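PDB 7D1B: leucine aminopeptidase from Fimbriiglobus ruber, which probably works as a zinc-dependent glutaminyl cyclase of the M28 peptidase family, converting N-terminal glutamine of peptides to pyroglutamate. Local coordinates for residues A[74-78]-A[130-134]; A[124-128]-A[330-334]; A[134-138]-A[189-193]; A[277-283]-A[299-305]. All coordinates share one frame; numbering follows the deposited sequence.

Interaction 2 backs strand 123-130 with helix 320-336, and interaction 1 braces the loop that follows the strand against helix 72-87. Their centres lie about 22 Å apart, on opposite sides of the chain's centre. The same loop runs on into interaction 3, which shares Arg134 with interaction 1, the two centres being about 14 Å apart. Strand 297-300 of interaction 4 precedes helix 320-336 and joins the same sheet; the centres of interactions 2 and 4 are about 21 Å apart. Interactions 1, 3 and 4 border the zinc site of Asp155, Glu188 and His309: the side chain of Arg134 comes within about 5 Å of the zinc ion, that of Phe303 within about 7 Å.

Interaction 1 of 4, residues A[74-78]-A[130-134]; sequences MVKQQ and HYDTR
A Met-aromatic contact joins helix 72-87 to the loop that leaves strand 123-130 for the zinc site: Met74 lies over one face of the Tyr131 ring. The Met74 chain bends at chi2 and chi3, and this lays its last two atoms across the ring, with SD 4.0 Å from the ring centroid. CE shares that face in a CH-pi contact and also runs past the backbone, 3.5 Å from Asp132 CA. Gln77, nearly one helical turn along, approaches Tyr131 obliquely and takes hold of its main chain. Its CG stands anti to the backbone N (chi1 170°) and the chain beyond is extended, which carries NE2 to Tyr131 O for a nearly straight bond of 2.9 Å (N-H...O 164°). The acceptor is met from above its carbonyl plane. A water lies 2.6 Å from Gln77 OE1 and 3.1 Å from Tyr131 O and can bridge the two. The loop then turns to Asp132, whose OD1 accepts a hydrogen bond from His130 ND1, while His130 NE2 is hydrogen-bonded to OD1 of the zinc ligand Asp155; Asp132 OD2 accepts one from the backbone N of Glu188, another ligand. At the far end of the tyrosine, OH bonds chiefly to Thr111 O, and a weak hydrogen bond reaches Tyr131 OH from Gln78 NE2 at 3.2 Å.

Interaction 2 of 4, residues A[124-128]-A[330-334]; sequences RLIVC and LLGWI
Leu125 on strand 123-130 meets Trp333 of helix 320-336 along its whole length. Its CB already touches the indole, 3.8 Å from Trp333 CH2, and CG continues over the same six-membered ring. There the branches divide: CD2 reaches Trp333 CZ2 at 3.7 Å, whereas CD1 settles over the face, 3.6 Å from the ring centroid and 7° off its normal, as a close CH-pi contact. CD1 also meets the next helix residue, with Ile334 CG1 4.0 Å away. The Trp333 side chain comes from the opposite direction, its CG anti to the backbone N (chi1 172°), and pushes the benzene end of the indole against the strand. The edge of that end meets main chain, with Ile126 O lying near the ring plane 3.7 Å from Trp333 CH2. Val127, which like Leu125 faces the helix, packs its CG1 against Leu330 CD1 at 4.0 Å and turns CG2 to the indole edge. Strand and helix run antiparallel, the axes of the two segments approaching to 10.6 Å, as in the three-layer alpha/beta/alpha sandwich of the M28 fold. Helix 253-266 adds Leu255 and Leu259 around Trp333, whose NE1 is hydrogen-bonded to a glycerol, probably from the crystallisation liquor. The side-chain contacts between strand and helix are apolar, so the attraction probably comes mainly from close fit and burial of apolar surface.

Interaction 3 of 4, residues A[134-138]-A[189-193]; sequences RPAAH and YILDP
Pro193 lies over one face of the His138 imidazole in a CH-pi contact, its CB 3.9 Å from the ring centroid and nearly on the normal; Ala136 CB covers the opposite face. Further apolar packing comes from Pro135, whose CG meets Leu191 CD2 at 3.8 Å, while Pro135 CD touches main chain, 3.4 Å from Ile190 N. Ile190 also lies against the Arg134 guanidinium: CG1 sits over one face of the plane, and CG2 comes 3.6 Å from NH1. The two segments belong to loops that follow the parallel strands 123-130 and 178-184 of the M28 sheet and border the zinc site. Arg134 is itself in the second shell of the metal, since its NH2 pairs with the zinc ligand Glu188 and with Tyr204 OH. Hydrogen bonding across the contact passes through water, which lies 2.8 Å from His138 NE2 and donates to Leu191 O over 2.8 Å. The other ring nitrogen looks to its own segment. Arg134, its chain extended from CG to NE, grips His138 ND1 side-on: NE donates over 2.9 Å in the plane of the imidazole, and NH1 over a longer path from well outside it. An inverse gamma turn centred on Ala137 lies between the two residues. Ile190 O lies at the edge of the imidazole, near its plane, 3.3 Å from His138 CE1.

Interaction 4 of 4, residues A[277-283]-A[299-305]; sequences FDRATDV and DVIDFDY
Phe303, with CG anti to the backbone N (chi1 -162°), pushes its ring between Arg279 and Val283, while the Arg279 chain bends at chi3, a kink that brings its guanidinium round to the main chain of 303-305. Asp304 turns its carboxylate back to the loop, where two backbone amides grip it: Asp278 N gives to OD2 and Arg279 N to OD1, both at 2.9 Å and both on syn lone pairs. Arg279 NH2 then donates to two carbonyls, Phe303 O at 2.7 Å and Tyr305 O at 2.9 Å, the latter nearly straight (172°). On the Phe303 ring, Arg279 CD sits over the centre of one face and Val283 CG1 over the other, with Ala280 CB at the edge. The Phe277 ring has the backbone N of Phe303 over one face and Phe303 CB in a CH-pi contact. An Asx turn, Asp302 OD1 to Asp304 N, overlaps the type I turn 302-305, and Asp302 OD2 is hydrogen-bonded to Arg241 N and His237 NE2. Strand 297-300, at the edge of the central sheet beside strand 225-232, leads into this turn; the loop 277-283 packs on it just ahead of helix 287-292, with Phe277 also touching Ala243 of strand 242-244.

Interaction 1 of 4, residues A[74-78]-A[130-134]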
loop_
_atom_site.group_PDB
_atom_site.type_symbol
_atom_site.label_atom_id
_atom_site.label_comp_id
_atom_site.label_asym_id
_atom_site.label_seq_id
_atom_site.Cartn_x
_atom_site.Cartn_y
_atom_site.Cartn_z
ATOM N N MET A 74 0.152 13.557 -10.230
ATOM C CA MET A 74 -0.790 12.515 -9.833
ATOM C C MET A 74 -1.624 12.026 -11.017
ATOM O O MET A 74 -1.836 10.821 -11.177
ATOM C CB MET A 74 -1.663 13.011 -8.677
ATOM C CG MET A 74 -2.834 12.091 -8.372
ATOM S SD MET A 74 -2.410 10.406 -7.899
ATOM C CE MET A 74 -1.965 10.658 -6.189
ATOM N N VAL A 75 -2.101 12.944 -11.865
ATOM C CA VAL A 75 -2.852 12.534 -13.050
ATOM C C VAL A 75 -1.999 11.623 -13.932
ATOM O O VAL A 75 -2.466 10.582 -14.419
ATOM C CB VAL A 75 -3.355 13.773 -13.822
ATOM C CG1 VAL A 75 -3.957 13.341 -15.149
ATOM C CG2 VAL A 75 -4.365 14.564 -12.971
ATOM N N LYS A 76 -0.736 11.998 -14.149
ATOM C CA LYS A 76 0.153 11.168 -14.966
ATOM C C LYS A 76 0.336 9.785 -14.356
ATOM O O LYS A 76 0.292 8.777 -15.064
ATOM C CB LYS A 76 1.503 11.860 -15.134
ATOM C CG LYS A 76 2.525 11.045 -15.912
ATOM C CD LYS A 76 2.111 10.800 -17.342
ATOM C CE LYS A 76 3.235 10.109 -18.103
ATOM N NZ LYS A 76 2.884 9.844 -19.522
ATOM N N GLN A 77 0.559 9.722 -13.045
ATOM C CA GLN A 77 0.684 8.427 -12.381
ATOM C C GLN A 77 -0.559 7.572 -12.598
ATOM O O GLN A 77 -0.459 6.353 -12.825
ATOM C CB GLN A 77 0.928 8.638 -10.885
ATOM C CG GLN A 77 0.835 7.378 -10.065
ATOM C CD GLN A 77 1.222 7.586 -8.627
ATOM O OE1 GLN A 77 1.991 6.803 -8.105
ATOM N NE2 GLN A 77 0.630 8.599 -7.947
ATOM N N GLN A 78 -1.743 8.184 -12.478
ATOM C CA GLN A 78 -2.977 7.428 -12.688
ATOM C C GLN A 78 -3.038 6.838 -14.092
ATOM O O GLN A 78 -3.452 5.682 -14.273
ATOM C CB GLN A 78 -4.189 8.317 -12.429
ATOM C CG GLN A 78 -4.344 8.667 -10.963
ATOM C CD GLN A 78 -5.233 9.874 -10.752
ATOM O OE1 GLN A 78 -5.745 10.452 -11.710
ATOM N NE2 GLN A 78 -5.437 10.256 -9.507
ATOM N N HIS A 130 -0.966 3.627 -0.260
ATOM C CA HIS A 130 -1.262 4.972 -0.752
ATOM C C HIS A 130 -0.413 5.249 -1.987
ATOM O O HIS A 130 0.563 4.541 -2.263
ATOM C CB HIS A 130 -1.139 6.053 0.339
ATOM C CG HIS A 130 0.250 6.580 0.576
ATOM N ND1 HIS A 130 0.619 7.863 0.225
ATOM C CD2 HIS A 130 1.320 6.044 1.209
ATOM C CE1 HIS A 130 1.867 8.080 0.609
ATOM N NE2 HIS A 130 2.317 6.992 1.206
ATOM N N TYR A 131 -0.798 6.267 -2.758
ATOM C CA TYR A 131 0.008 6.636 -3.910
ATOM C C TYR A 131 0.130 8.143 -4.103
ATOM O O TYR A 131 0.831 8.567 -5.023
ATOM C CB TYR A 131 -0.406 5.910 -5.207
ATOM C CG TYR A 131 -1.682 6.347 -5.911
ATOM C CD1 TYR A 131 -2.796 6.841 -5.232
ATOM C CD2 TYR A 131 -1.778 6.204 -7.278
ATOM C CE1 TYR A 131 -3.961 7.207 -5.925
ATOM C CE2 TYR A 131 -2.923 6.563 -7.971
ATOM C CZ TYR A 131 -4.012 7.066 -7.295
ATOM O OH TYR A 131 -5.129 7.411 -8.021
ATOM N N ASP A 132 -0.502 8.963 -3.265
ATOM C CA ASP A 132 -0.135 10.372 -3.225
ATOM C C ASP A 132 1.220 10.510 -2.545
ATOM O O ASP A 132 1.617 9.670 -1.741
ATOM C CB ASP A 132 -1.196 11.189 -2.487
ATOM C CG ASP A 132 -1.287 10.832 -1.009
ATOM O OD1 ASP A 132 -1.415 9.623 -0.669
ATOM O OD2 ASP A 132 -1.266 11.765 -0.175
ATOM N N THR A 133 1.946 11.570 -2.866
ATOM C CA THR A 133 3.202 11.836 -2.178
ATOM C C THR A 133 3.048 13.063 -1.297
ATOM O O THR A 133 2.362 14.031 -1.655
ATOM C CB THR A 133 4.399 11.955 -3.131
ATOM O OG1 THR A 133 4.212 13.040 -4.055
ATOM C CG2 THR A 133 4.608 10.650 -3.906
ATOM N N ARG A 134 3.690 13.024 -0.142
ATOM C CA ARG A 134 3.591 14.119 0.809
ATOM C C ARG A 134 4.152 15.396 0.184
ATOM O O ARG A 134 5.164 15.348 -0.522
ATOM C CB ARG A 134 4.410 13.767 2.043
ATOM C CG ARG A 134 4.078 14.591 3.261
ATOM C CD ARG A 134 4.932 14.142 4.446
ATOM N NE ARG A 134 4.670 14.957 5.618
ATOM C CZ ARG A 134 3.840 14.654 6.611
ATOM N NH1 ARG A 134 3.667 15.531 7.599
ATOM N NH2 ARG A 134 3.160 13.512 6.613
HETATM O O HOH W 1 3.468 7.145 -5.942
#

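Interaction 2 of 4, residues A[124-128]-A[330-334]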
loop_
_atom_site.group_PDB
_atom_site.type_symbol
_atom_site.label_atom_id
_atom_site.label_comp_id
_atom_site.label_asym_id
_atom_site.label_seq_id
_atom_site.Cartn_x
_atom_site.Cartn_y
_atom_site.Cartn_z
ATOM N N ARG A 124 -13.254 -11.547 -1.243
ATOM C CA ARG A 124 -12.191 -10.802 -1.892
ATOM C C ARG A 124 -11.183 -10.324 -0.862
ATOM O O ARG A 124 -11.545 -9.955 0.261
ATOM C CB ARG A 124 -12.735 -9.590 -2.658
ATOM C CG ARG A 124 -13.813 -9.928 -3.677
ATOM C CD ARG A 124 -14.179 -8.746 -4.613
ATOM N NE ARG A 124 -13.088 -8.451 -5.531
ATOM C CZ ARG A 124 -12.749 -9.215 -6.568
ATOM N NH1 ARG A 124 -13.472 -10.288 -6.883
ATOM N NH2 ARG A 124 -11.671 -8.901 -7.282
ATOM N N LEU A 125 -9.912 -10.342 -1.257
ATOM C CA LEU A 125 -8.816 -9.757 -0.507
ATOM C C LEU A 125 -8.406 -8.447 -1.149
ATOM O O LEU A 125 -8.539 -8.261 -2.359
ATOM C CB LEU A 125 -7.612 -10.692 -0.487
ATOM C CG LEU A 125 -7.791 -12.056 0.166
ATOM C CD1 LEU A 125 -6.472 -12.815 0.124
ATOM C CD2 LEU A 125 -8.305 -11.950 1.595
ATOM N N ILE A 126 -7.811 -7.584 -0.333
ATOM C CA ILE A 126 -7.229 -6.329 -0.786
ATOM C C ILE A 126 -5.723 -6.355 -0.563
ATOM O O ILE A 126 -5.257 -6.725 0.521
ATOM C CB ILE A 126 -7.842 -5.146 -0.009
ATOM C CG1 ILE A 126 -9.325 -4.983 -0.363
ATOM C CG2 ILE A 126 -7.035 -3.870 -0.250
ATOM C CD1 ILE A 126 -10.087 -4.158 0.636
ATOM N N VAL A 127 -4.971 -5.915 -1.570
ATOM C CA VAL A 127 -3.584 -5.488 -1.412
ATOM C C VAL A 127 -3.618 -3.999 -1.672
ATOM O O VAL A 127 -4.110 -3.571 -2.723
ATOM C CB VAL A 127 -2.650 -6.203 -2.410
ATOM C CG1 VAL A 127 -1.240 -5.639 -2.284
ATOM C CG2 VAL A 127 -2.675 -7.717 -2.205
ATOM N N CYS A 128 -3.124 -3.195 -0.724
ATOM C CA CYS A 128 -3.328 -1.754 -0.842
ATOM C C CYS A 128 -2.063 -0.981 -0.485
ATOM O O CYS A 128 -1.127 -1.498 0.134
ATOM C CB CYS A 128 -4.576 -1.281 -0.059
ATOM S SG CYS A 128 -4.543 -1.579 1.704
ATOM N N LEU A 330 2.692 -11.993 -0.195
ATOM C CA LEU A 330 1.321 -11.644 -0.592
ATOM C C LEU A 330 0.713 -12.722 -1.477
ATOM O O LEU A 330 -0.445 -13.114 -1.283
ATOM C CB LEU A 330 1.317 -10.318 -1.344
ATOM C CG LEU A 330 1.680 -9.085 -0.528
ATOM C CD1 LEU A 330 1.893 -7.901 -1.456
ATOM C CD2 LEU A 330 0.578 -8.787 0.482
ATOM N N LEU A 331 1.479 -13.220 -2.462
ATOM C CA LEU A 331 0.924 -14.245 -3.346
ATOM C C LEU A 331 0.666 -15.544 -2.591
ATOM O O LEU A 331 -0.314 -16.251 -2.880
ATOM C CB LEU A 331 1.848 -14.484 -4.535
ATOM C CG LEU A 331 1.942 -13.321 -5.518
ATOM C CD1 LEU A 331 2.915 -13.679 -6.626
ATOM C CD2 LEU A 331 0.564 -12.967 -6.079
ATOM N N GLY A 332 1.511 -15.877 -1.607
ATOM C CA GLY A 332 1.246 -17.080 -0.827
ATOM C C GLY A 332 -0.008 -16.944 0.011
ATOM O O GLY A 332 -0.835 -17.859 0.069
ATOM N N TRP A 333 -0.172 -15.787 0.651
ATOM C CA TRP A 333 -1.383 -15.476 1.404
ATOM C C TRP A 333 -2.625 -15.636 0.531
ATOM O O TRP A 333 -3.617 -16.254 0.938
ATOM C CB TRP A 333 -1.247 -14.049 1.946
ATOM C CG TRP A 333 -2.484 -13.475 2.584
ATOM C CD1 TRP A 333 -3.189 -13.980 3.644
ATOM C CD2 TRP A 333 -3.127 -12.249 2.219
ATOM N NE1 TRP A 333 -4.248 -13.147 3.950
ATOM C CE2 TRP A 333 -4.226 -12.074 3.090
ATOM C CE3 TRP A 333 -2.894 -11.291 1.215
ATOM C CZ2 TRP A 333 -5.067 -10.958 3.017
ATOM C CZ3 TRP A 333 -3.734 -10.182 1.139
ATOM C CH2 TRP A 333 -4.814 -10.029 2.032
ATOM N N ILE A 334 -2.572 -15.106 -0.690
ATOM C CA ILE A 334 -3.694 -15.244 -1.619
ATOM C C ILE A 334 -3.983 -16.717 -1.903
ATOM O O ILE A 334 -5.136 -17.163 -1.847
ATOM C CB ILE A 334 -3.417 -14.447 -2.902
ATOM C CG1 ILE A 334 -3.520 -12.953 -2.612
ATOM C CG2 ILE A 334 -4.359 -14.857 -4.030
ATOM C CD1 ILE A 334 -2.767 -12.069 -3.630
#

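Interaction 3 of 4, residues A[134-138]-A[189-193]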
loop_
_atom_site.group_PDB
_atom_site.type_symbol
_atom_site.label_atom_id
_atom_site.label_comp_id
_atom_site.label_asym_id
_atom_site.label_seq_id
_atom_site.Cartn_x
_atom_site.Cartn_y
_atom_site.Cartn_z
ATOM N N ARG A 134 3.690 13.024 -0.142
ATOM C CA ARG A 134 3.591 14.119 0.809
ATOM C C ARG A 134 4.152 15.396 0.184
ATOM O O ARG A 134 5.164 15.348 -0.522
ATOM C CB ARG A 134 4.410 13.767 2.043
ATOM C CG ARG A 134 4.078 14.591 3.261
ATOM C CD ARG A 134 4.932 14.142 4.446
ATOM N NE ARG A 134 4.670 14.957 5.618
ATOM C CZ ARG A 134 3.840 14.654 6.611
ATOM N NH1 ARG A 134 3.667 15.531 7.599
ATOM N NH2 ARG A 134 3.160 13.512 6.613
ATOM N N PRO A 135 3.539 16.556 0.429
ATOM C CA PRO A 135 4.018 17.772 -0.249
ATOM C C PRO A 135 5.445 18.145 0.093
ATOM O O PRO A 135 6.115 18.767 -0.739
ATOM C CB PRO A 135 3.005 18.844 0.180
ATOM C CG PRO A 135 1.726 18.044 0.386
ATOM C CD PRO A 135 2.212 16.759 1.041
ATOM N N ALA A 136 5.929 17.794 1.281
ATOM C CA ALA A 136 7.273 18.171 1.687
ATOM C C ALA A 136 7.865 17.067 2.544
ATOM O O ALA A 136 7.140 16.314 3.207
ATOM C CB ALA A 136 7.284 19.487 2.483
ATOM N N ALA A 137 9.199 17.006 2.540
ATOM C CA ALA A 137 9.954 16.072 3.379
ATOM C C ALA A 137 10.051 16.690 4.774
ATOM O O ALA A 137 11.062 17.271 5.172
ATOM C CB ALA A 137 11.330 15.825 2.775
ATOM N N HIS A 138 8.961 16.566 5.533
ATOM C CA HIS A 138 8.828 17.329 6.772
ATOM C C HIS A 138 9.750 16.869 7.897
ATOM O O HIS A 138 9.824 17.567 8.917
ATOM C CB HIS A 138 7.388 17.320 7.273
ATOM C CG HIS A 138 6.474 18.216 6.505
ATOM N ND1 HIS A 138 5.325 17.753 5.902
ATOM C CD2 HIS A 138 6.525 19.547 6.265
ATOM C CE1 HIS A 138 4.698 18.770 5.331
ATOM N NE2 HIS A 138 5.412 19.867 5.526
ATOM N N TYR A 189 -1.706 14.363 2.274
ATOM C CA TYR A 189 -1.728 15.643 1.576
ATOM C C TYR A 189 -1.527 16.754 2.608
ATOM O O TYR A 189 -2.413 17.566 2.889
ATOM C CB TYR A 189 -3.048 15.758 0.823
ATOM C CG TYR A 189 -3.244 17.038 0.052
ATOM C CD1 TYR A 189 -2.349 17.428 -0.932
ATOM C CD2 TYR A 189 -4.342 17.854 0.301
ATOM C CE1 TYR A 189 -2.532 18.613 -1.641
ATOM C CE2 TYR A 189 -4.541 19.031 -0.409
ATOM C CZ TYR A 189 -3.629 19.402 -1.390
ATOM O OH TYR A 189 -3.789 20.555 -2.129
ATOM N N ILE A 190 -0.344 16.753 3.216
ATOM C CA ILE A 190 -0.077 17.575 4.394
ATOM C C ILE A 190 0.608 18.858 3.943
ATOM O O ILE A 190 1.816 18.879 3.666
ATOM C CB ILE A 190 0.752 16.828 5.439
ATOM C CG1 ILE A 190 0.112 15.485 5.804
ATOM C CG2 ILE A 190 0.965 17.724 6.675
ATOM C CD1 ILE A 190 -1.360 15.536 6.249
ATOM N N LEU A 191 -0.166 19.943 3.874
ATOM C CA LEU A 191 0.386 21.249 3.553
ATOM C C LEU A 191 0.828 21.980 4.805
ATOM O O LEU A 191 1.818 22.719 4.772
ATOM C CB LEU A 191 -0.643 22.064 2.755
ATOM C CG LEU A 191 -1.026 21.426 1.409
ATOM C CD1 LEU A 191 -2.256 22.092 0.794
ATOM C CD2 LEU A 191 0.146 21.459 0.428
ATOM N N ASP A 192 0.107 21.786 5.897
ATOM C CA ASP A 192 0.436 22.352 7.199
ATOM C C ASP A 192 0.693 21.184 8.132
ATOM O O ASP A 192 -0.257 20.461 8.486
ATOM C CB ASP A 192 -0.754 23.174 7.690
ATOM C CG ASP A 192 -0.641 23.553 9.146
ATOM O OD1 ASP A 192 0.487 23.533 9.693
ATOM O OD2 ASP A 192 -1.691 23.908 9.748
ATOM N N PRO A 193 1.938 20.944 8.546
ATOM C CA PRO A 193 2.237 19.803 9.415
ATOM C C PRO A 193 1.933 20.056 10.877
ATOM O O PRO A 193 2.181 19.171 11.704
ATOM C CB PRO A 193 3.744 19.616 9.198
ATOM C CG PRO A 193 4.236 21.027 9.013
ATOM C CD PRO A 193 3.148 21.713 8.210
HETATM O O HOH W 2 4.638 22.426 4.676
#

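Interaction 4 of 4, residues A[277-283]-A[299-305]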
loop_
_atom_site.group_PDB
_atom_site.type_symbol
_atom_site.label_atom_id
_atom_site.label_comp_id
_atom_site.label_asym_id
_atom_site.label_seq_id
_atom_site.Cartn_x
_atom_site.Cartn_y
_atom_site.Cartn_z
ATOM N N PHE A 277 7.959 -0.739 16.971
ATOM C CA PHE A 277 9.086 -0.040 16.358
ATOM C C PHE A 277 9.635 0.958 17.361
ATOM O O PHE A 277 8.956 1.335 18.320
ATOM C CB PHE A 277 8.631 0.703 15.096
ATOM C CG PHE A 277 7.925 -0.205 14.129
ATOM C CD1 PHE A 277 8.656 -1.050 13.299
ATOM C CD2 PHE A 277 6.539 -0.298 14.112
ATOM C CE1 PHE A 277 8.026 -1.943 12.466
ATOM C CE2 PHE A 277 5.906 -1.178 13.251
ATOM C CZ PHE A 277 6.657 -2.008 12.438
ATOM N N ASP A 278 10.875 1.401 17.139
ATOM C CA ASP A 278 11.400 2.474 17.982
ATOM C C ASP A 278 10.547 3.730 17.860
ATOM O O ASP A 278 10.325 4.437 18.852
ATOM C CB ASP A 278 12.842 2.798 17.603
ATOM C CG ASP A 278 13.813 1.709 17.999
ATOM O OD1 ASP A 278 13.458 0.864 18.847
ATOM O OD2 ASP A 278 14.947 1.724 17.475
ATOM N N ARG A 279 10.074 4.032 16.648
ATOM C CA ARG A 279 9.354 5.282 16.424
ATOM C C ARG A 279 7.961 5.247 17.050
ATOM O O ARG A 279 7.447 6.291 17.468
ATOM C CB ARG A 279 9.310 5.548 14.920
ATOM C CG ARG A 279 9.092 6.968 14.439
ATOM C CD ARG A 279 9.407 7.042 12.921
ATOM N NE ARG A 279 10.677 7.703 12.620
ATOM C CZ ARG A 279 11.515 7.370 11.637
ATOM N NH1 ARG A 279 12.615 8.089 11.456
ATOM N NH2 ARG A 279 11.289 6.329 10.848
ATOM N N ALA A 280 7.356 4.065 17.153
ATOM C CA ALA A 280 6.003 3.930 17.682
ATOM C C ALA A 280 5.665 2.455 17.797
ATOM O O ALA A 280 6.126 1.632 17.004
ATOM C CB ALA A 280 4.969 4.598 16.766
ATOM N N THR A 281 4.834 2.146 18.787
ATOM C CA THR A 281 4.338 0.799 19.001
ATOM C C THR A 281 3.112 0.544 18.127
ATOM O O THR A 281 2.959 -0.550 17.572
ATOM C CB THR A 281 4.046 0.625 20.506
ATOM O OG1 THR A 281 5.240 0.878 21.271
ATOM C CG2 THR A 281 3.572 -0.761 20.827
ATOM N N ASP A 282 2.246 1.562 17.990
ATOM C CA ASP A 282 1.025 1.530 17.202
ATOM C C ASP A 282 1.114 2.633 16.164
ATOM O O ASP A 282 1.549 3.749 16.469
ATOM C CB ASP A 282 -0.195 1.779 18.097
ATOM C CG ASP A 282 -0.495 0.611 19.042
ATOM O OD1 ASP A 282 0.230 -0.412 19.030
ATOM O OD2 ASP A 282 -1.476 0.715 19.794
ATOM N N VAL A 283 0.710 2.320 14.938
ATOM C CA VAL A 283 0.926 3.202 13.797
ATOM C C VAL A 283 -0.420 3.473 13.145
ATOM O O VAL A 283 -1.052 2.552 12.621
ATOM C CB VAL A 283 1.909 2.589 12.782
ATOM C CG1 VAL A 283 2.176 3.590 11.651
ATOM C CG2 VAL A 283 3.223 2.172 13.457
ATOM N N ASP A 299 -0.964 -3.757 8.502
ATOM C CA ASP A 299 0.039 -2.856 7.942
ATOM C C ASP A 299 1.380 -3.578 7.923
ATOM O O ASP A 299 1.904 -3.952 8.978
ATOM C CB ASP A 299 0.107 -1.588 8.793
ATOM C CG ASP A 299 0.780 -0.426 8.095
ATOM O OD1 ASP A 299 1.267 -0.559 6.949
ATOM O OD2 ASP A 299 0.784 0.666 8.737
ATOM N N VAL A 300 1.903 -3.806 6.729
ATOM C CA VAL A 300 3.217 -4.399 6.514
ATOM C C VAL A 300 4.157 -3.208 6.349
ATOM O O VAL A 300 4.161 -2.538 5.307
ATOM C CB VAL A 300 3.198 -5.338 5.302
ATOM C CG1 VAL A 300 4.621 -5.761 4.936
ATOM C CG2 VAL A 300 2.345 -6.550 5.633
ATOM N N ILE A 301 4.927 -2.929 7.411
ATOM C CA ILE A 301 5.607 -1.651 7.578
ATOM C C ILE A 301 6.837 -1.858 8.445
ATOM O O ILE A 301 6.828 -2.654 9.387
ATOM C CB ILE A 301 4.640 -0.614 8.214
ATOM C CG1 ILE A 301 5.302 0.762 8.407
ATOM C CG2 ILE A 301 4.044 -1.127 9.540
ATOM C CD1 ILE A 301 4.307 1.877 8.710
ATOM N N ASP A 302 7.889 -1.084 8.162
ATOM C CA ASP A 302 8.981 -0.879 9.108
ATOM C C ASP A 302 9.000 0.617 9.401
ATOM O O ASP A 302 9.565 1.407 8.635
ATOM C CB ASP A 302 10.319 -1.348 8.551
ATOM C CG ASP A 302 11.476 -1.059 9.481
ATOM O OD1 ASP A 302 11.254 -0.521 10.599
ATOM O OD2 ASP A 302 12.621 -1.403 9.073
ATOM N N PHE A 303 8.389 1.006 10.526
ATOM C CA PHE A 303 8.242 2.425 10.793
ATOM C C PHE A 303 9.552 3.062 11.224
ATOM O O PHE A 303 9.593 4.281 11.384
ATOM C CB PHE A 303 7.125 2.622 11.832
ATOM C CG PHE A 303 6.552 4.033 11.900
ATOM C CD1 PHE A 303 6.470 4.874 10.784
ATOM C CD2 PHE A 303 6.090 4.511 13.115
ATOM C CE1 PHE A 303 5.923 6.158 10.892
ATOM C CE2 PHE A 303 5.549 5.793 13.220
ATOM C CZ PHE A 303 5.464 6.606 12.111
ATOM N N ASP A 304 10.617 2.277 11.400
ATOM C CA ASP A 304 11.936 2.830 11.671
ATOM C C ASP A 304 12.746 3.113 10.411
ATOM O O ASP A 304 13.925 3.469 10.513
ATOM C CB ASP A 304 12.701 1.929 12.641
ATOM C CG ASP A 304 12.059 1.878 14.005
ATOM O OD1 ASP A 304 11.567 2.932 14.475
ATOM O OD2 ASP A 304 12.024 0.780 14.599
ATOM N N TYR A 305 12.138 3.014 9.231
ATOM C CA TYR A 305 12.822 3.368 7.996
ATOM C C TYR A 305 13.582 4.678 8.172
ATOM O O TYR A 305 13.004 5.708 8.536
ATOM C CB TYR A 305 11.782 3.541 6.901
ATOM C CG TYR A 305 12.320 4.019 5.574
ATOM C CD1 TYR A 305 13.452 3.441 4.996
ATOM C CD2 TYR A 305 11.676 5.041 4.877
ATOM C CE1 TYR A 305 13.916 3.866 3.750
ATOM C CE2 TYR A 305 12.130 5.467 3.643
ATOM C CZ TYR A 305 13.246 4.874 3.079
ATOM O OH TYR A 305 13.702 5.258 1.834
#